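Local coordinates for protein MAU2 chromatid cohesion factor homolog (Saccharomyces cerevisiae, PDB 4XDN) that forms a complex with Scc2 that is required for loading cohesin onto chromosomes, and thereby takes part in sister chromatid cohesion, at residues L453-V464 / L475-V486; F497-V505 / R555-L564. All blocks are in the same frame, centred on the assembly; numbering follows the deposited sequence.

Contact 1: residues L453-V464 / L475-V486. With SO4 (sulfate ion), chain G.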
# COMPACT_ATOMS: atom_id res chain seq x y z
N LEU A 453 -6.69 2.48 -19.39
CA LEU A 453 -6.20 2.58 -20.76
C LEU A 453 -6.54 1.34 -21.57
O LEU A 453 -6.82 1.44 -22.77
CB LEU A 453 -4.68 2.82 -20.77
CG LEU A 453 -4.20 4.22 -20.40
CD1 LEU A 453 -2.69 4.24 -20.25
CD2 LEU A 453 -4.64 5.24 -21.45
N LEU A 454 -6.50 0.18 -20.93
CA LEU A 454 -6.77 -1.08 -21.62
C LEU A 454 -8.25 -1.21 -21.96
O LEU A 454 -8.60 -1.63 -23.07
CB LEU A 454 -6.32 -2.27 -20.76
CG LEU A 454 -4.80 -2.48 -20.66
CD1 LEU A 454 -4.49 -3.56 -19.64
CD2 LEU A 454 -4.19 -2.83 -22.01
N ASN A 455 -9.12 -0.86 -21.01
CA ASN A 455 -10.55 -0.83 -21.28
C ASN A 455 -10.84 0.20 -22.37
O ASN A 455 -11.67 -0.04 -23.25
CB ASN A 455 -11.35 -0.49 -20.02
CG ASN A 455 -11.44 -1.66 -19.06
OD1 ASN A 455 -11.54 -2.82 -19.47
ND2 ASN A 455 -11.43 -1.37 -17.77
N CYS A 456 -10.16 1.33 -22.30
CA CYS A 456 -10.33 2.40 -23.28
C CYS A 456 -9.90 1.93 -24.66
O CYS A 456 -10.54 2.25 -25.66
CB CYS A 456 -9.54 3.64 -22.87
SG CYS A 456 -9.79 5.07 -23.95
N TYR A 457 -8.82 1.16 -24.72
CA TYR A 457 -8.33 0.61 -25.98
C TYR A 457 -9.32 -0.39 -26.55
O TYR A 457 -9.60 -0.40 -27.75
CB TYR A 457 -6.96 -0.06 -25.78
CG TYR A 457 -6.41 -0.69 -27.04
CD1 TYR A 457 -6.71 -2.00 -27.38
CD2 TYR A 457 -5.59 0.04 -27.90
CE1 TYR A 457 -6.21 -2.58 -28.53
CE2 TYR A 457 -5.08 -0.53 -29.05
CZ TYR A 457 -5.40 -1.84 -29.36
OH TYR A 457 -4.90 -2.41 -30.51
N THR A 458 -9.86 -1.24 -25.67
CA THR A 458 -10.82 -2.26 -26.06
C THR A 458 -12.05 -1.63 -26.69
O THR A 458 -12.53 -2.08 -27.73
CB THR A 458 -11.24 -3.12 -24.85
OG1 THR A 458 -10.09 -3.77 -24.30
CG2 THR A 458 -12.27 -4.17 -25.23
N VAL A 459 -12.56 -0.58 -26.05
CA VAL A 459 -13.72 0.14 -26.56
C VAL A 459 -13.42 0.75 -27.93
O VAL A 459 -14.19 0.58 -28.87
CB VAL A 459 -14.16 1.24 -25.58
CG1 VAL A 459 -15.20 2.18 -26.21
CG2 VAL A 459 -14.72 0.62 -24.31
N GLN A 460 -12.30 1.45 -28.03
CA GLN A 460 -11.93 2.12 -29.27
C GLN A 460 -11.69 1.11 -30.39
O GLN A 460 -12.05 1.35 -31.54
CB GLN A 460 -10.69 2.99 -29.07
CG GLN A 460 -10.88 4.16 -28.11
CD GLN A 460 -11.64 5.32 -28.73
OE1 GLN A 460 -12.63 5.13 -29.44
NE2 GLN A 460 -11.18 6.54 -28.46
N ALA A 461 -11.08 -0.02 -30.04
CA ALA A 461 -10.80 -1.07 -31.02
C ALA A 461 -12.09 -1.72 -31.50
O ALA A 461 -12.22 -2.09 -32.67
CB ALA A 461 -9.86 -2.10 -30.44
N ALA A 462 -13.04 -1.86 -30.58
CA ALA A 462 -14.36 -2.39 -30.92
C ALA A 462 -15.07 -1.45 -31.89
O ALA A 462 -15.78 -1.90 -32.79
CB ALA A 462 -15.19 -2.59 -29.67
N ARG A 463 -14.86 -0.15 -31.70
CA ARG A 463 -15.51 0.84 -32.55
C ARG A 463 -14.85 0.91 -33.92
O ARG A 463 -15.54 1.09 -34.93
CB ARG A 463 -15.47 2.21 -31.87
CG ARG A 463 -16.38 2.30 -30.66
CD ARG A 463 -16.25 3.62 -29.93
NE ARG A 463 -17.16 3.69 -28.79
CZ ARG A 463 -17.30 4.75 -28.00
NH1 ARG A 463 -16.59 5.85 -28.22
NH2 ARG A 463 -18.16 4.71 -26.99
N VAL A 464 -13.53 0.75 -33.97
CA VAL A 464 -12.83 0.66 -35.24
C VAL A 464 -13.41 -0.48 -36.07
O VAL A 464 -13.52 -0.38 -37.30
CB VAL A 464 -11.31 0.42 -35.04
CG1 VAL A 464 -10.65 -0.05 -36.34
CG2 VAL A 464 -10.64 1.68 -34.54
N LEU A 475 -10.68 7.06 -35.02
CA LEU A 475 -10.67 5.94 -34.09
C LEU A 475 -9.34 5.17 -34.06
O LEU A 475 -8.95 4.65 -33.02
CB LEU A 475 -11.81 4.98 -34.43
CG LEU A 475 -13.21 5.47 -34.04
CD1 LEU A 475 -14.28 4.65 -34.73
CD2 LEU A 475 -13.39 5.42 -32.53
N VAL A 476 -8.64 5.11 -35.19
CA VAL A 476 -7.40 4.32 -35.26
C VAL A 476 -6.23 5.05 -34.59
O VAL A 476 -5.46 4.43 -33.86
CB VAL A 476 -7.02 3.96 -36.72
CG1 VAL A 476 -7.98 2.92 -37.27
CG2 VAL A 476 -6.98 5.18 -37.62
N GLU A 477 -6.09 6.34 -34.85
CA GLU A 477 -5.10 7.17 -34.17
C GLU A 477 -5.25 7.05 -32.66
O GLU A 477 -4.25 6.93 -31.94
CB GLU A 477 -5.24 8.64 -34.60
CG GLU A 477 -4.34 9.61 -33.86
CD GLU A 477 -2.86 9.31 -34.05
OE1 GLU A 477 -2.52 8.58 -35.00
OE2 GLU A 477 -2.05 9.82 -33.25
N GLN A 478 -6.48 7.10 -32.17
CA GLN A 478 -6.74 6.98 -30.74
C GLN A 478 -6.29 5.61 -30.22
O GLN A 478 -5.75 5.51 -29.12
CB GLN A 478 -8.22 7.20 -30.44
CG GLN A 478 -8.68 8.64 -30.62
CD GLN A 478 -7.97 9.61 -29.70
OE1 GLN A 478 -7.51 9.23 -28.62
NE2 GLN A 478 -7.86 10.86 -30.12
N CYS A 479 -6.52 4.57 -31.01
CA CYS A 479 -6.05 3.24 -30.67
C CYS A 479 -4.53 3.23 -30.55
O CYS A 479 -3.98 2.73 -29.57
CB CYS A 479 -6.49 2.21 -31.71
SG CYS A 479 -8.21 1.66 -31.56
N ASN A 480 -3.86 3.80 -31.55
CA ASN A 480 -2.40 3.86 -31.55
C ASN A 480 -1.88 4.73 -30.41
O ASN A 480 -0.87 4.40 -29.78
CB ASN A 480 -1.90 4.39 -32.90
CG ASN A 480 -2.47 3.62 -34.08
OD1 ASN A 480 -2.88 4.21 -35.08
ND2 ASN A 480 -2.50 2.30 -33.97
N LYS A 481 -2.56 5.84 -30.16
CA LYS A 481 -2.21 6.74 -29.07
C LYS A 481 -2.33 6.03 -27.72
O LYS A 481 -1.37 5.98 -26.95
CB LYS A 481 -3.12 7.97 -29.09
CG LYS A 481 -2.91 8.95 -27.94
CD LYS A 481 -4.08 9.93 -27.83
CE LYS A 481 -4.62 9.99 -26.40
NZ LYS A 481 -5.94 10.69 -26.33
N VAL A 482 -3.51 5.48 -27.45
CA VAL A 482 -3.77 4.79 -26.19
C VAL A 482 -2.82 3.62 -25.99
O VAL A 482 -2.39 3.34 -24.87
CB VAL A 482 -5.24 4.30 -26.13
CG1 VAL A 482 -5.44 3.29 -24.99
CG2 VAL A 482 -6.19 5.47 -25.96
N TRP A 483 -2.48 2.93 -27.08
CA TRP A 483 -1.64 1.74 -26.98
C TRP A 483 -0.22 2.07 -26.55
O TRP A 483 0.35 1.38 -25.70
CB TRP A 483 -1.60 0.99 -28.31
CG TRP A 483 -0.90 -0.32 -28.21
CD1 TRP A 483 0.37 -0.61 -28.62
CD2 TRP A 483 -1.42 -1.53 -27.65
NE1 TRP A 483 0.67 -1.92 -28.35
CE2 TRP A 483 -0.41 -2.51 -27.76
CE3 TRP A 483 -2.64 -1.88 -27.07
CZ2 TRP A 483 -0.59 -3.82 -27.31
CZ3 TRP A 483 -2.82 -3.18 -26.62
CH2 TRP A 483 -1.80 -4.13 -26.74
N LEU A 484 0.35 3.12 -27.13
CA LEU A 484 1.70 3.54 -26.76
C LEU A 484 1.77 3.91 -25.28
O LEU A 484 2.77 3.67 -24.62
CB LEU A 484 2.16 4.72 -27.62
CG LEU A 484 2.52 4.41 -29.07
CD1 LEU A 484 2.70 5.70 -29.85
CD2 LEU A 484 3.79 3.56 -29.15
N GLN A 485 0.69 4.50 -24.78
CA GLN A 485 0.59 4.85 -23.37
C GLN A 485 0.60 3.60 -22.50
O GLN A 485 1.18 3.59 -21.42
CB GLN A 485 -0.67 5.68 -23.11
CG GLN A 485 -0.60 7.10 -23.65
CD GLN A 485 -1.95 7.78 -23.71
OE1 GLN A 485 -2.99 7.15 -23.53
NE2 GLN A 485 -1.94 9.09 -23.97
N VAL A 486 -0.06 2.55 -22.97
CA VAL A 486 -0.09 1.27 -22.25
C VAL A 486 1.31 0.67 -22.19
O VAL A 486 1.73 0.17 -21.14
CB VAL A 486 -1.06 0.27 -22.91
CG1 VAL A 486 -0.82 -1.16 -22.40
CG2 VAL A 486 -2.50 0.68 -22.66
S SO4 G . -17.49 8.21 -25.09
O1 SO4 G . -17.22 6.94 -24.43
O2 SO4 G . -17.28 9.31 -24.16
O3 SO4 G . -16.60 8.36 -26.24
O4 SO4 G . -18.88 8.23 -25.55
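Tyr-457 and Trp-483 make the aromatic part of an antiparallel helical hairpin, in which the axes of 453-464 and 475-486 approach to 9.1 Å. Trp-483 brings CE3 over one face of the tyrosine ring, 3.4 Å from CE2 of Tyr-457, with the six-membered ring inclined at 49°. With CG anti to the backbone N (chi1 178°), the Tyr-457 ring also meets Cys-479 O, which lies in its plane, 3.5 Å from CE2. Its hydroxyl is hydrogen-bonded to Ser-512 OG.

Sulfur fills the middle of the seam. Cys-479 is a knob among Tyr-457, Gln-460, Ala-461 and Val-464, and its SG lies obliquely 5.0 Å from the centroid of the Tyr-457 ring.

Aliphatic pairs occupy both ends. Leu-453 CB rests 3.6 Å from Val-486 CG2; at the far end the side chains of Val-464 and Leu-475 run past each other in opposite directions, CG2 touching CB. Between them, CG1 of Val-482 sits against the backbone, 3.2 Å from Leu-453 O, and against Tyr-457 CB.

Of the polar chains, Gln-460, bent at chi2, reaches across the seam, its OE1 3.2 Å from Leu-475 CD2 and its NE2 beside Gln-478 CB. Arg-463 lays CB on Leu-475 but runs outward, where NH1 donates to sulfate O3 at 3.2 Å. That bond is nearly straight at 171° and lies at the guanidinium edge.

A chain of another protein touches Leu-454, Thr-458 and Ala-461. Helix 432-440 packs on Leu-453, Val-459 and Arg-463, and helix 499-513 on Leu-454, Thr-458 and Trp-483.

Contact 2: residues F497-V505 / R555-L564. With SO4 (sulfate ion), chain F.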
# COMPACT_ATOMS: atom_id res chain seq x y z
N PHE A 497 5.80 -8.36 -15.76
CA PHE A 497 6.17 -9.72 -15.37
C PHE A 497 4.98 -10.48 -14.82
O PHE A 497 5.13 -11.58 -14.28
CB PHE A 497 7.29 -9.67 -14.33
CG PHE A 497 8.48 -8.85 -14.76
CD1 PHE A 497 9.23 -9.22 -15.86
CD2 PHE A 497 8.84 -7.72 -14.05
CE1 PHE A 497 10.32 -8.47 -16.26
CE2 PHE A 497 9.93 -6.96 -14.45
CZ PHE A 497 10.67 -7.34 -15.55
N ASN A 498 3.79 -9.89 -14.94
CA ASN A 498 2.55 -10.54 -14.53
C ASN A 498 1.90 -11.21 -15.74
O ASN A 498 1.51 -10.53 -16.69
CB ASN A 498 1.60 -9.51 -13.89
CG ASN A 498 0.32 -10.14 -13.37
OD1 ASN A 498 -0.39 -10.82 -14.11
ND2 ASN A 498 0.03 -9.91 -12.10
N PRO A 499 1.78 -12.55 -15.71
CA PRO A 499 1.29 -13.26 -16.90
C PRO A 499 -0.14 -12.89 -17.30
O PRO A 499 -0.43 -12.83 -18.49
CB PRO A 499 1.37 -14.74 -16.49
CG PRO A 499 1.38 -14.73 -15.01
CD PRO A 499 2.08 -13.48 -14.60
N ILE A 500 -1.01 -12.65 -16.33
CA ILE A 500 -2.37 -12.20 -16.62
C ILE A 500 -2.33 -10.91 -17.43
O ILE A 500 -3.04 -10.76 -18.41
CB ILE A 500 -3.20 -11.99 -15.33
CG1 ILE A 500 -3.57 -13.35 -14.72
CG2 ILE A 500 -4.47 -11.17 -15.61
CD1 ILE A 500 -4.35 -13.27 -13.42
N TRP A 501 -1.47 -9.98 -17.00
CA TRP A 501 -1.35 -8.70 -17.68
C TRP A 501 -0.68 -8.84 -19.04
O TRP A 501 -1.15 -8.27 -20.02
CB TRP A 501 -0.57 -7.71 -16.81
CG TRP A 501 -1.42 -7.05 -15.78
CD1 TRP A 501 -1.86 -7.59 -14.60
CD2 TRP A 501 -1.94 -5.72 -15.83
NE1 TRP A 501 -2.62 -6.68 -13.92
CE2 TRP A 501 -2.69 -5.52 -14.65
CE3 TRP A 501 -1.84 -4.67 -16.75
CZ2 TRP A 501 -3.34 -4.32 -14.37
CZ3 TRP A 501 -2.49 -3.48 -16.47
CH2 TRP A 501 -3.23 -3.32 -15.29
N GLU A 502 0.41 -9.60 -19.09
CA GLU A 502 1.14 -9.80 -20.34
C GLU A 502 0.27 -10.50 -21.38
O GLU A 502 0.35 -10.20 -22.57
CB GLU A 502 2.41 -10.62 -20.10
CG GLU A 502 3.58 -9.80 -19.61
CD GLU A 502 4.13 -8.85 -20.67
OE1 GLU A 502 4.16 -9.24 -21.86
OE2 GLU A 502 4.52 -7.72 -20.31
N CYS A 503 -0.56 -11.43 -20.92
CA CYS A 503 -1.43 -12.18 -21.82
C CYS A 503 -2.55 -11.28 -22.33
O CYS A 503 -2.94 -11.36 -23.49
CB CYS A 503 -2.01 -13.40 -21.11
SG CYS A 503 -2.95 -14.50 -22.22
N THR A 504 -3.07 -10.42 -21.45
CA THR A 504 -4.12 -9.49 -21.84
C THR A 504 -3.64 -8.58 -22.96
O THR A 504 -4.37 -8.32 -23.92
CB THR A 504 -4.59 -8.64 -20.64
OG1 THR A 504 -5.11 -9.50 -19.62
CG2 THR A 504 -5.67 -7.65 -21.05
N VAL A 505 -2.40 -8.11 -22.85
CA VAL A 505 -1.81 -7.25 -23.86
C VAL A 505 -1.72 -7.97 -25.20
O VAL A 505 -2.11 -7.43 -26.23
CB VAL A 505 -0.40 -6.76 -23.43
CG1 VAL A 505 0.29 -5.99 -24.55
CG2 VAL A 505 -0.50 -5.89 -22.19
N ARG A 555 5.91 -19.87 -15.29
CA ARG A 555 5.22 -18.63 -14.92
C ARG A 555 4.44 -18.03 -16.09
O ARG A 555 4.10 -16.85 -16.08
CB ARG A 555 6.23 -17.61 -14.37
CG ARG A 555 6.85 -17.99 -13.02
CD ARG A 555 6.35 -17.11 -11.87
NE ARG A 555 5.16 -17.66 -11.21
CZ ARG A 555 5.10 -18.07 -9.94
NH1 ARG A 555 6.17 -18.01 -9.15
NH2 ARG A 555 3.96 -18.55 -9.46
N PHE A 556 4.17 -18.85 -17.11
CA PHE A 556 3.17 -18.49 -18.12
C PHE A 556 1.79 -18.93 -17.64
O PHE A 556 0.78 -18.68 -18.30
CB PHE A 556 3.48 -19.14 -19.47
CG PHE A 556 4.61 -18.49 -20.22
CD1 PHE A 556 4.50 -17.19 -20.67
CD2 PHE A 556 5.77 -19.20 -20.49
CE1 PHE A 556 5.54 -16.59 -21.35
CE2 PHE A 556 6.81 -18.60 -21.18
CZ PHE A 556 6.69 -17.29 -21.61
N LYS A 557 1.76 -19.58 -16.48
CA LYS A 557 0.52 -20.12 -15.93
C LYS A 557 -0.41 -18.99 -15.51
O LYS A 557 -0.03 -18.12 -14.73
CB LYS A 557 0.83 -21.03 -14.74
CG LYS A 557 -0.31 -21.98 -14.37
CD LYS A 557 0.01 -22.74 -13.09
CE LYS A 557 -0.91 -23.94 -12.91
NZ LYS A 557 -0.51 -24.75 -11.72
N LEU A 558 -1.63 -19.02 -16.03
CA LEU A 558 -2.64 -18.04 -15.69
C LEU A 558 -3.55 -18.57 -14.60
O LEU A 558 -3.97 -19.73 -14.64
CB LEU A 558 -3.46 -17.66 -16.92
CG LEU A 558 -2.70 -16.99 -18.06
CD1 LEU A 558 -3.61 -16.81 -19.26
CD2 LEU A 558 -2.13 -15.66 -17.61
N LYS A 559 -3.85 -17.73 -13.61
CA LYS A 559 -4.90 -18.04 -12.66
C LYS A 559 -6.20 -18.24 -13.42
O LYS A 559 -6.36 -17.74 -14.53
CB LYS A 559 -5.05 -16.94 -11.61
CG LYS A 559 -4.13 -17.09 -10.41
CD LYS A 559 -4.45 -16.06 -9.33
CE LYS A 559 -5.78 -16.35 -8.64
NZ LYS A 559 -5.68 -17.45 -7.63
N LYS A 560 -7.14 -18.97 -12.82
CA LYS A 560 -8.37 -19.31 -13.51
C LYS A 560 -9.32 -18.12 -13.62
O LYS A 560 -10.47 -18.19 -13.19
CB LYS A 560 -9.07 -20.48 -12.80
CG LYS A 560 -8.18 -21.71 -12.65
CD LYS A 560 -8.86 -22.82 -11.86
CE LYS A 560 -9.30 -22.35 -10.48
NZ LYS A 560 -9.29 -23.45 -9.47
N ALA A 561 -8.82 -17.02 -14.18
CA ALA A 561 -9.68 -15.90 -14.55
C ALA A 561 -10.54 -16.34 -15.71
O ALA A 561 -10.03 -16.62 -16.80
CB ALA A 561 -8.85 -14.69 -14.91
N LEU A 562 -11.85 -16.41 -15.49
CA LEU A 562 -12.76 -17.00 -16.47
C LEU A 562 -12.65 -16.36 -17.85
O LEU A 562 -12.36 -17.06 -18.82
CB LEU A 562 -14.21 -16.88 -15.99
CG LEU A 562 -15.24 -17.53 -16.91
CD1 LEU A 562 -15.06 -19.04 -16.95
CD2 LEU A 562 -16.64 -17.17 -16.47
N LEU A 563 -12.87 -15.05 -17.92
CA LEU A 563 -12.88 -14.37 -19.21
C LEU A 563 -11.55 -14.53 -19.93
O LEU A 563 -11.51 -14.76 -21.14
CB LEU A 563 -13.19 -12.88 -19.03
CG LEU A 563 -13.18 -12.04 -20.32
CD1 LEU A 563 -14.20 -12.55 -21.32
CD2 LEU A 563 -13.44 -10.58 -20.01
N LEU A 564 -10.46 -14.43 -19.18
CA LEU A 564 -9.13 -14.55 -19.75
C LEU A 564 -8.91 -15.95 -20.31
O LEU A 564 -8.46 -16.11 -21.44
CB LEU A 564 -8.06 -14.23 -18.71
CG LEU A 564 -6.61 -14.22 -19.22
CD1 LEU A 564 -6.41 -13.16 -20.29
CD2 LEU A 564 -5.65 -14.00 -18.06
S SO4 F . -5.77 -20.79 -9.67
O1 SO4 F . -6.43 -22.02 -9.24
O2 SO4 F . -4.97 -20.26 -8.57
O3 SO4 F . -4.90 -21.08 -10.81
O4 SO4 F . -6.77 -19.80 -10.07
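Leu-558 of an extended loop lies against Pro-499 and Cys-503, where an N-capped helix start, 499-505, meets the chain running into helix 562-575. The dense part is aliphatic. Leu-558 turns CD2 over the first helical turn, 3.4 Å from Pro-499 O, and presses CD1 against Cys-503 SG at 3.8 Å. Next to it Leu-564, its CG anti to the backbone N (chi1 -176°), fits CD2 3.9 Å from Ile-500 CG2 and directs CD1 at Cys-503 and Thr-504.

Hydrogen bonds fix the helix beneath. Thr-504 OG1 donates to Ile-500 O at 2.7 Å, and the backbone N of Thr-504 reaches that oxygen from the opposite face of the carbonyl. A chain of another protein adds an aromatic side chain hydrogen-bonded to Thr-504 OG1. Asn-498 OD1 caps the helix by accepting from Trp-501 N at 3.2 Å, with the donor 39° out of the amide plane. Its ND2 is held by Cys-266 O and Asp-268 OD2.

Toward solvent the contact thins. Arg-555, poorly ordered in its side chain, offers mainly its O, 3.5 Å from Pro-499 CB, and Lys-557 touches Pro-499 CG through its backbone O, its side chain pointing away. Lys-559 bends at chi3 and chi4 away from Ile-500, and its NZ is shared between Asn-335 OD1 and sulfate O2 (3.0 Å); Asn-335 ND2 also bonds the sulfate. Lys-560 is the centre of an inverse gamma turn, and its backbone N points almost straight, at 177°, to sulfate O4, 2.9 Å away.

How the contacts relate
From the N terminus, contact 1 comes first and spans ten intervening residues, half of them helical, joining the consecutive helices 446-466 and 472-490. The chain then enters helix 499-513, whose start opens contact 2. That second contact closes a longer excursion of 49 residues and ties helix 499-513 to the loop before helix 562-575 and to that helix's first turn. The two loops lie in series, neither nested nor crossed, with contact centres about 20 Å apart. Helix 499-513 connects them directly: Trp-483 CH2 lies 3.3 Å from Val-505 O, and Leu-454 CD1 lies 3.8 Å from Trp-501 CZ3. Contact 1 thus pairs neighbours in sequence, whereas contact 2 skips over helix 526-543.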